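PDB 6H6N: ubiquinone biosynthesis accessory factor UbiJ from Escherichia coli, which binds hydrophobic ubiquinone biosynthetic intermediates through its SCP2 domain and is essential for the stability of the multiprotein Ubi complex in aerobic coenzyme Q synthesis. Local coordinates for residues G45-V50 with D77-V82. Residues are numbered along the deposited sequence; the frame is centred on the assembly and turned at random.
With CA (calcium ion), chain E; CA (calcium ion), chain D.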
loop_
_atom_site.group_PDB
_atom_site.type_symbol
_atom_site.label_atom_id
_atom_site.label_comp_id
_atom_site.label_asym_id
_atom_site.label_seq_id
_atom_site.Cartn_x
_atom_site.Cartn_y
_atom_site.Cartn_z
ATOM N N GLY A 45 15.091 3.741 18.339
ATOM C CA GLY A 45 15.850 4.891 17.874
ATOM C C GLY A 45 16.354 4.804 16.447
ATOM O O GLY A 45 16.964 5.767 15.986
ATOM N N LYS A 46 16.070 3.693 15.717
ATOM C CA LYS A 46 16.543 3.497 14.337
ATOM C C LYS A 46 15.669 4.185 13.314
ATOM O O LYS A 46 14.456 4.313 13.503
ATOM C CB LYS A 46 16.745 2.003 13.962
ATOM C CG LYS A 46 17.694 1.212 14.902
ATOM C CD LYS A 46 19.139 1.721 14.849
ATOM C CE LYS A 46 20.062 0.856 15.684
ATOM N NZ LYS A 46 21.452 1.382 15.643
ATOM N N VAL A 47 16.305 4.614 12.211
ATOM C CA VAL A 47 15.683 5.287 11.073
ATOM C C VAL A 47 15.968 4.440 9.848
ATOM O O VAL A 47 17.135 4.239 9.490
ATOM C CB VAL A 47 16.196 6.736 10.891
ATOM C CG1 VAL A 47 15.524 7.396 9.674
ATOM C CG2 VAL A 47 15.982 7.575 12.163
ATOM N N LEU A 48 14.893 3.878 9.254
ATOM C CA LEU A 48 14.990 3.018 8.088
ATOM C C LEU A 48 14.320 3.725 6.927
ATOM O O LEU A 48 13.122 4.035 7.004
ATOM C CB LEU A 48 14.326 1.655 8.383
ATOM C CG LEU A 48 14.176 0.642 7.218
ATOM C CD1 LEU A 48 15.535 0.132 6.712
ATOM C CD2 LEU A 48 13.319 -0.563 7.642
ATOM N N ARG A 49 15.101 3.978 5.865
ATOM C CA ARG A 49 14.646 4.618 4.630
ATOM C C ARG A 49 14.337 3.493 3.635
ATOM O O ARG A 49 15.161 2.596 3.433
ATOM C CB ARG A 49 15.723 5.590 4.085
ATOM C CG ARG A 49 15.277 6.371 2.863
ATOM C CD ARG A 49 16.212 7.523 2.509
ATOM N NE ARG A 49 15.421 8.525 1.798
ATOM C CZ ARG A 49 15.259 9.795 2.161
ATOM N NH1 ARG A 49 14.478 10.596 1.450
ATOM N NH2 ARG A 49 15.910 10.284 3.210
ATOM N N VAL A 50 13.118 3.508 3.090
ATOM C CA VAL A 50 12.645 2.510 2.139
ATOM C C VAL A 50 12.356 3.236 0.818
ATOM O O VAL A 50 11.437 4.069 0.757
ATOM C CB VAL A 50 11.391 1.736 2.661
ATOM C CG1 VAL A 50 10.945 0.664 1.667
ATOM C CG2 VAL A 50 11.624 1.117 4.047
ATOM N N ASP A 77 19.894 11.764 8.646
ATOM C CA ASP A 77 20.643 10.552 8.370
ATOM C C ASP A 77 19.821 9.303 8.644
ATOM O O ASP A 77 19.236 9.190 9.721
ATOM C CB ASP A 77 21.902 10.547 9.263
ATOM C CG ASP A 77 22.652 9.231 9.291
ATOM O OD1 ASP A 77 23.276 8.879 8.257
ATOM O OD2 ASP A 77 22.635 8.560 10.358
ATOM N N ALA A 78 19.784 8.366 7.690
ATOM C CA ALA A 78 19.096 7.096 7.905
ATOM C C ALA A 78 20.140 6.095 8.343
ATOM O O ALA A 78 21.275 6.125 7.860
ATOM C CB ALA A 78 18.392 6.617 6.641
ATOM N N ASP A 79 19.771 5.221 9.278
ATOM C CA ASP A 79 20.686 4.198 9.793
ATOM C C ASP A 79 20.797 3.013 8.837
ATOM O O ASP A 79 21.804 2.316 8.827
ATOM C CB ASP A 79 20.230 3.749 11.164
ATOM C CG ASP A 79 20.223 4.887 12.166
ATOM O OD1 ASP A 79 21.306 5.472 12.412
ATOM O OD2 ASP A 79 19.136 5.192 12.709
ATOM N N CYS A 80 19.775 2.842 7.988
ATOM C CA CYS A 80 19.692 1.817 6.980
ATOM C C CYS A 80 18.804 2.331 5.868
ATOM O O CYS A 80 17.809 3.014 6.139
ATOM C CB CYS A 80 19.144 0.522 7.584
ATOM S SG CYS A 80 19.084 -0.881 6.431
ATOM N N THR A 81 19.188 2.040 4.622
ATOM C CA THR A 81 18.425 2.386 3.419
ATOM C C THR A 81 18.278 1.115 2.586
ATOM O O THR A 81 19.280 0.423 2.324
ATOM C CB THR A 81 19.021 3.563 2.625
ATOM O OG1 THR A 81 19.123 4.699 3.477
ATOM C CG2 THR A 81 18.167 3.938 1.396
ATOM N N VAL A 82 17.021 0.777 2.242
ATOM C CA VAL A 82 16.666 -0.383 1.453
ATOM C C VAL A 82 16.018 0.066 0.142
ATOM O O VAL A 82 15.195 1.004 0.137
ATOM C CB VAL A 82 15.842 -1.463 2.225
ATOM C CG1 VAL A 82 16.578 -1.943 3.482
ATOM C CG2 VAL A 82 14.444 -0.975 2.581
HETATM CA CA CA E . 24.112 6.713 9.054
HETATM CA CA CA D . 20.350 6.906 14.024
HETATM O O HOH W 1 18.459 7.667 14.922
HETATM O O HOH W 2 19.792 8.476 12.454
HETATM O O HOH W 3 23.769 5.987 11.202
#
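Just ahead of the parallel pairing of strands 47-50 and 80-82, D79 grips V47, the side chains of the two crossing at about a right angle. OD2 of D79 accepts the V47 N-H through its anti lone pair (2.9 Å), while D79 N donates back to V47 O at 2.8 Å, so side chain and backbone of one residue grip both polar atoms of the other. With CG beside its own backbone N (chi1 -61°), D79 can hold that bond and still chelate a calcium ion through both carboxylate oxygens; water 1, on G45 O, and water 2, on D77 O, bind the same ion. Regular ladder bonds follow, R49 N to C80 O and V82 N to R49 O, both 2.9 Å. On one face, L48 CD1 reaches SG of C80 at 3.7 Å, and V50 lies alongside V82, methyl CG2 against methyl CG2. On the other, R49 and T81 run side by side, T81 OG1 3.6 Å from R49 CB, before the extended arginine leads off to E51 and S58. A glycine in place of T81 would probably cost the R49 stem its contacts with OG1 and CG2 and open a gap on that flank, with CB of A78 and the polar partners of the guanidinium left to hold it. Within the SCP2-domain sheet, strand 47-52 is central between 59-63 and 80-84, the latter flanked by 108-111, while helix 113-128 packs on C80 and V82 through V115 and V116.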